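Local structure of peruvianin-I (Thevetia peruviana, 6ORM) at the interface of chains A and B and the interface of chains A and C. The protein acts as a proteolytic enzyme of the latex, a cysteine peptidase by activity that is built as a germin-like protein of the cupin family. Numbering follows the deposited sequence. Chains: chain A/B/C, Peruvianin-I.

Contact 1: the interface of chains A and B. Residues chain A 27-29; chain B 20.
The ring of B:Phe20 lies against the chain A segment A:Arg27 to A:Pro29, a loop running into the 3-10 helix 29-31, and meets it with one face. A:Asn28 forms the dense part of the patch, packed by van der Waals contact: its CA stands over the middle of the ring, 3.7 Å from the centroid, in a CH-pi contact. From there its side chain runs out over the far end of the ring, because CG is set anti to the backbone N (chi1 -174°). The amide carbon CG of A:Asn28 comes to 3.5 Å from CZ of B:Phe20, and the amide plane is turned only 15° from the ring, nearly parallel to it. A:Pro29 adds its CD to the same face, over the rim, 3.7 Å from CD2 of B:Phe20. Contact is looser at A:Arg27, where the backbone O stays 3.9 Å from CB of B:Phe20 and little surface is hidden. Replacing B:Phe20 by an alanine would probably leave a gap against A:Asn28 and A:Pro29 and deprive the asparagine CA and amide of the surface they rest on. The patch hides 123 Å² in all and fastens this turn of one copy to a loop of the next, probably steadying the subunits in the six-chain assembly.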
ATOM      1  N   ARG A  27     -19.728  -6.780 -10.602  1.00 52.79           N
ATOM      2  CA  ARG A  27     -20.819  -7.718 -10.786  1.00 55.42           C
ATOM      3  C   ARG A  27     -20.735  -8.819  -9.736  1.00 55.18           C
ATOM      4  O   ARG A  27     -19.696  -9.036  -9.107  1.00 54.57           O
ATOM      5  CB  ARG A  27     -20.793  -8.298 -12.194  1.00 56.98           C
ATOM      6  CG  ARG A  27     -20.842  -7.229 -13.266  1.00 58.42           C
ATOM      7  CD  ARG A  27     -20.876  -7.830 -14.648  1.00 60.64           C
ATOM      8  NE  ARG A  27     -19.847  -7.252 -15.502  1.00 61.20           N
ATOM      9  CZ  ARG A  27     -19.123  -7.952 -16.365  1.00 61.75           C
ATOM     10  NH1 ARG A  27     -19.323  -9.256 -16.497  1.00 63.14           N
ATOM     11  NH2 ARG A  27     -18.206  -7.348 -17.101  1.00 60.76           N
ATOM     12  N   ASN A  28     -21.848  -9.518  -9.552  1.00 56.92           N
ATOM     13  CA  ASN A  28     -21.926 -10.644  -8.631  1.00 57.59           C
ATOM     14  C   ASN A  28     -20.906 -11.708  -9.020  1.00 55.97           C
ATOM     15  O   ASN A  28     -21.038 -12.332 -10.081  1.00 56.12           O
ATOM     16  CB  ASN A  28     -23.344 -11.218  -8.634  1.00 60.33           C
ATOM     17  CG  ASN A  28     -23.547 -12.310  -7.598  1.00 62.90           C
ATOM     18  OD1 ASN A  28     -22.596 -12.797  -6.986  1.00 62.89           O
ATOM     19  ND2 ASN A  28     -24.801 -12.691  -7.391  1.00 65.17           N
ATOM     20  N   PRO A  29     -19.888 -11.951  -8.186  1.00 56.46           N
ATOM     21  CA  PRO A  29     -18.850 -12.929  -8.556  1.00 55.25           C
ATOM     22  C   PRO A  29     -19.393 -14.325  -8.797  1.00 56.77           C
ATOM     23  O   PRO A  29     -18.767 -15.098  -9.532  1.00 56.49           O
ATOM     24  CB  PRO A  29     -17.887 -12.904  -7.360  1.00 54.83           C
ATOM     25  CG  PRO A  29     -18.233 -11.680  -6.579  1.00 55.18           C
ATOM     26  CD  PRO A  29     -19.666 -11.368  -6.852  1.00 56.38           C
TER
ATOM     27  N   PHE B  20     -21.816  -5.015  -5.090  1.00 57.14           N
ATOM     28  CA  PHE B  20     -20.562  -5.745  -4.995  1.00 53.59           C
ATOM     29  C   PHE B  20     -19.437  -4.783  -5.326  1.00 51.17           C
ATOM     30  O   PHE B  20     -19.438  -4.164  -6.395  1.00 50.99           O
ATOM     31  CB  PHE B  20     -20.551  -6.949  -5.940  1.00 52.66           C
ATOM     32  CG  PHE B  20     -21.706  -7.886  -5.737  1.00 54.49           C
ATOM     33  CD1 PHE B  20     -22.901  -7.694  -6.414  1.00 55.68           C
ATOM     34  CD2 PHE B  20     -21.598  -8.958  -4.867  1.00 55.27           C
ATOM     35  CE1 PHE B  20     -23.963  -8.554  -6.230  1.00 57.86           C
ATOM     36  CE2 PHE B  20     -22.658  -9.822  -4.678  1.00 57.31           C
ATOM     37  CZ  PHE B  20     -23.843  -9.620  -5.360  1.00 58.69           C
TER

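Contact 2: the interface of chains A and B. Residues chain A 4-7; chain B 2, 4, 22.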
ATOM      1  N   PRO A   4      -5.095  -0.347  -4.950  1.00 39.95           N
ATOM      2  CA  PRO A   4      -5.595  -1.041  -3.759  1.00 40.81           C
ATOM      3  C   PRO A   4      -5.555  -2.552  -3.946  1.00 40.84           C
ATOM      4  O   PRO A   4      -5.827  -3.071  -5.031  1.00 40.39           O
ATOM      5  CB  PRO A   4      -7.031  -0.525  -3.632  1.00 41.48           C
ATOM      6  CG  PRO A   4      -6.989   0.825  -4.272  1.00 41.02           C
ATOM      7  CD  PRO A   4      -6.027   0.692  -5.418  1.00 39.78           C
ATOM      8  N   GLY A   5      -5.196  -3.256  -2.876  1.00 42.38           N
ATOM      9  CA  GLY A   5      -5.156  -4.697  -2.896  1.00 42.27           C
ATOM     10  C   GLY A   5      -6.541  -5.294  -3.034  1.00 42.64           C
ATOM     11  O   GLY A   5      -7.539  -4.712  -2.595  1.00 42.91           O
ATOM     12  N   PRO A   6      -6.634  -6.461  -3.667  1.00 42.96           N
ATOM     13  CA  PRO A   6      -7.931  -7.133  -3.780  1.00 42.69           C
ATOM     14  C   PRO A   6      -8.341  -7.766  -2.461  1.00 43.58           C
ATOM     15  O   PRO A   6      -7.511  -8.288  -1.713  1.00 44.59           O
ATOM     16  CB  PRO A   6      -7.683  -8.197  -4.856  1.00 42.83           C
ATOM     17  CG  PRO A   6      -6.223  -8.501  -4.731  1.00 42.70           C
ATOM     18  CD  PRO A   6      -5.566  -7.191  -4.374  1.00 41.98           C
ATOM     19  N   LEU A   7      -9.642  -7.716  -2.181  1.00 42.76           N
ATOM     20  CA  LEU A   7     -10.196  -8.265  -0.953  1.00 44.43           C
ATOM     21  C   LEU A   7     -11.009  -9.530  -1.202  1.00 45.14           C
ATOM     22  O   LEU A   7     -11.739  -9.978  -0.312  1.00 46.46           O
ATOM     23  CB  LEU A   7     -11.043  -7.204  -0.246  1.00 45.43           C
ATOM     24  CG  LEU A   7     -10.217  -6.036   0.305  1.00 44.88           C
ATOM     25  CD1 LEU A   7     -11.098  -4.920   0.856  1.00 45.42           C
ATOM     26  CD2 LEU A   7      -9.258  -6.542   1.371  1.00 45.55           C
TER
ATOM     27  N   ALA B   2      -1.722  -6.073   2.692  1.00 55.12           N
ATOM     28  CA  ALA B   2      -2.025  -5.573   1.355  1.00 52.91           C
ATOM     29  C   ALA B   2      -3.487  -5.156   1.247  1.00 51.73           C
ATOM     30  O   ALA B   2      -3.921  -4.660   0.209  1.00 51.35           O
ATOM     31  CB  ALA B   2      -1.696  -6.626   0.311  1.00 52.92           C
ATOM     32  N   PRO B   4      -6.505  -2.755   1.474  1.00 45.74           N
ATOM     33  CA  PRO B   4      -6.609  -1.291   1.423  1.00 44.27           C
ATOM     34  C   PRO B   4      -6.728  -0.700   2.822  1.00 44.80           C
ATOM     35  O   PRO B   4      -7.382  -1.262   3.702  1.00 46.86           O
ATOM     36  CB  PRO B   4      -7.879  -1.057   0.601  1.00 44.62           C
ATOM     37  CG  PRO B   4      -7.982  -2.271  -0.265  1.00 44.88           C
ATOM     38  CD  PRO B   4      -7.484  -3.408   0.587  1.00 45.45           C
ATOM     39  N   ASN B  22     -14.950  -4.001  -4.173  1.00 46.25           N
ATOM     40  CA  ASN B  22     -13.774  -4.545  -3.507  1.00 45.85           C
ATOM     41  C   ASN B  22     -14.010  -4.523  -2.004  1.00 46.40           C
ATOM     42  O   ASN B  22     -14.139  -3.445  -1.405  1.00 45.52           O
ATOM     43  CB  ASN B  22     -12.521  -3.749  -3.885  1.00 43.91           C
ATOM     44  CG  ASN B  22     -11.242  -4.443  -3.459  1.00 43.04           C
ATOM     45  OD1 ASN B  22     -11.174  -5.671  -3.411  1.00 44.03           O
ATOM     46  ND2 ASN B  22     -10.217  -3.658  -3.151  1.00 41.16           N
TER
HETATM   47  O   HOH W   1      -3.675  -1.747  -0.629  1.00 45.64           O
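The extended chain A segment A:Pro4 to A:Pro6 passes B:Pro4 and B:Asn22, then bends at A:Leu7, presenting the carbonyl of A:Gly5 and the N-H of A:Leu7 to chain B. The side-chain amide of B:Asn22 grips both, carried out to this backbone by a CG anti to its own backbone N (chi1 -168°). Its ND2 gives a nearly straight hydrogen bond to A:Gly5 O (2.9 Å, 170° at H); the acceptor lies close to the asparagine amide plane, although the donor is tilted from the carbonyl plane of the glycine. In return A:Leu7 N donates to OD1 of B:Asn22 at 2.8 Å, in the carbonyl plane and on a lone pair. Both ends of the amide are engaged, which should hold it against rotation. Beside this clamp, the methyl CD2 of A:Leu7 packs against the ring CD of B:Pro4 at 3.7 Å. The two copies of Pro4 also touch, A:Pro4 CB lying 3.9 Å from CG of B:Pro4. A water bridges the backbones, 3.1 Å from A:Gly5 N and 3.0 Å from B:Ala2 O. All the residues here are loop: the N-terminal segments of two copies run past each other, and B:Asn22 reaches in from a later loop, ahead of the first strand at 38-39.

Contact 3: the interface of chains A and C. Residues chain A 72, 94, 150-152; chain C 71-72, 152.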
ATOM      1  N   LEU A  72      -3.260  -4.707 -12.942  1.00 37.47           N
ATOM      2  CA  LEU A  72      -2.468  -4.848 -14.158  1.00 37.77           C
ATOM      3  C   LEU A  72      -3.201  -4.295 -15.373  1.00 38.16           C
ATOM      4  O   LEU A  72      -4.432  -4.300 -15.439  1.00 38.51           O
ATOM      5  CB  LEU A  72      -2.101  -6.314 -14.414  1.00 38.91           C
ATOM      6  CG  LEU A  72      -0.934  -6.857 -13.591  1.00 39.44           C
ATOM      7  CD1 LEU A  72      -0.830  -8.361 -13.761  1.00 39.78           C
ATOM      8  CD2 LEU A  72       0.364  -6.174 -13.996  1.00 39.00           C
ATOM      9  N   SER A  94       4.218   2.234 -13.302  1.00 34.06           N
ATOM     10  CA  SER A  94       5.373   1.894 -14.116  1.00 34.19           C
ATOM     11  C   SER A  94       4.905   1.316 -15.448  1.00 34.84           C
ATOM     12  O   SER A  94       3.789   0.805 -15.572  1.00 34.51           O
ATOM     13  CB  SER A  94       6.264   0.875 -13.402  1.00 34.34           C
ATOM     14  OG  SER A  94       6.638   1.314 -12.110  1.00 35.15           O
ATOM     15  N   SER A 150       3.335  -3.219 -20.393  1.00 36.20           N
ATOM     16  CA  SER A 150       2.742  -3.783 -19.187  1.00 36.51           C
ATOM     17  C   SER A 150       2.855  -2.756 -18.069  1.00 35.87           C
ATOM     18  O   SER A 150       3.944  -2.235 -17.810  1.00 35.55           O
ATOM     19  CB  SER A 150       3.442  -5.085 -18.791  1.00 37.77           C
ATOM     20  OG  SER A 150       3.247  -6.097 -19.766  1.00 39.02           O
ATOM     21  N   LEU A 151       1.729  -2.445 -17.427  1.00 35.62           N
ATOM     22  CA  LEU A 151       1.686  -1.425 -16.388  1.00 35.62           C
ATOM     23  C   LEU A 151       1.049  -1.987 -15.125  1.00 35.89           C
ATOM     24  O   LEU A 151       0.085  -2.756 -15.192  1.00 36.65           O
ATOM     25  CB  LEU A 151       0.918  -0.184 -16.868  1.00 35.49           C
ATOM     26  CG  LEU A 151       1.456   0.461 -18.150  1.00 35.85           C
ATOM     27  CD1 LEU A 151       0.585   0.107 -19.353  1.00 36.35           C
ATOM     28  CD2 LEU A 151       1.589   1.971 -17.997  1.00 35.49           C
ATOM     29  N   ASN A 152       1.590  -1.593 -13.970  1.00 35.61           N
ATOM     30  CA  ASN A 152       1.118  -2.109 -12.683  1.00 36.09           C
ATOM     31  C   ASN A 152      -0.010  -1.239 -12.120  1.00 36.42           C
ATOM     32  O   ASN A 152       0.051  -0.710 -11.011  1.00 37.64           O
ATOM     33  CB  ASN A 152       2.278  -2.234 -11.701  1.00 36.06           C
ATOM     34  CG  ASN A 152       2.968  -0.911 -11.429  1.00 36.09           C
ATOM     35  OD1 ASN A 152       3.046  -0.041 -12.299  1.00 36.34           O
ATOM     36  ND2 ASN A 152       3.473  -0.752 -10.211  1.00 35.82           N
TER
ATOM     37  N   GLY C  71       7.957  -2.548  -9.454  1.00 36.83           N
ATOM     38  CA  GLY C  71       6.694  -3.250  -9.326  1.00 37.06           C
ATOM     39  C   GLY C  71       6.254  -4.109 -10.491  1.00 37.57           C
ATOM     40  O   GLY C  71       5.070  -4.448 -10.567  1.00 36.95           O
ATOM     41  N   LEU C  72       7.154  -4.485 -11.397  1.00 37.35           N
ATOM     42  CA  LEU C  72       6.742  -5.245 -12.570  1.00 38.90           C
ATOM     43  C   LEU C  72       7.723  -6.370 -12.868  1.00 39.35           C
ATOM     44  O   LEU C  72       8.916  -6.286 -12.563  1.00 38.87           O
ATOM     45  CB  LEU C  72       6.604  -4.357 -13.812  1.00 40.16           C
ATOM     46  CG  LEU C  72       5.276  -3.617 -13.964  1.00 40.52           C
ATOM     47  CD1 LEU C  72       5.382  -2.606 -15.091  1.00 40.52           C
ATOM     48  CD2 LEU C  72       4.124  -4.586 -14.206  1.00 40.48           C
ATOM     49  N   ASN C 152       2.469  -8.016 -11.440  1.00 37.93           N
ATOM     50  CA  ASN C 152       2.601  -6.746 -10.726  1.00 37.45           C
ATOM     51  C   ASN C 152       3.439  -6.925  -9.458  1.00 38.89           C
ATOM     52  O   ASN C 152       3.029  -6.613  -8.343  1.00 39.80           O
ATOM     53  CB  ASN C 152       1.224  -6.167 -10.414  1.00 36.83           C
ATOM     54  CG  ASN C 152       0.384  -7.079  -9.537  1.00 37.57           C
ATOM     55  OD1 ASN C 152       0.481  -8.306  -9.611  1.00 37.88           O
ATOM     56  ND2 ASN C 152      -0.449  -6.478  -8.694  1.00 36.72           N
TER
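Apolar packing brings A:Leu72 and C:Leu72 into a patch with the Asn152 residues of the opposite chains. The methyl CD2 of A:Leu72 rests 3.7 Å from CB of C:Asn152, the two side chains crossing obliquely. Its two-fold twin sets CD2 of C:Leu72 at 3.9 Å from CB of A:Asn152. Near the axis the leucines themselves meet, CD2 to CD2, at 4.1 Å. The other methyl of C:Leu72, CD1, enters between A:Ser94 and the end of strand 145-151, lying 4.0 Å from A:Ser94 CB and 4.1 Å from A:Leu151 CA. With CG of C:Leu72 anti to its carbonyl carbon (chi1 -84°), the two methyls are directed at A:Asn152 and A:Ser94. Among polar groups, the backbone O of C:Gly71 sits 3.7 Å from CB of A:Asn152, a contact with the base of that side chain. Within chain A, a hydrogen bond ties the residue after the strand to a neighbouring loop. In A:Asn152, CG stands between the backbone N and the carbonyl carbon (chi1 60°), and the side-chain carbonyl OD1 accepts a bent bond of 2.7 Å from A:Ser94 N (126° at H), in the carbonyl plane, which is likely to orient the amide.

Contacts 1 and 2 are two patches of the same A-B interface, their C-alpha centres about 15 Å apart; B:Phe20 in contact 1 and B:Asn22 in contact 2 belong to one loop of chain B, which thus touches chain A at both places. Contact 3 joins chain A to chain C through a two-fold interface, whereas the whole A-B interface is not an exact two-fold. Contact 3 lies about 16 Å from contact 2 and about 25 Å from contact 1, between C-alpha centres. One subunit therefore uses its N-terminal segment and the start of the 3-10 helix 29-31 towards B and the margin of its strands towards C, consistent with the deposited six-chain assembly.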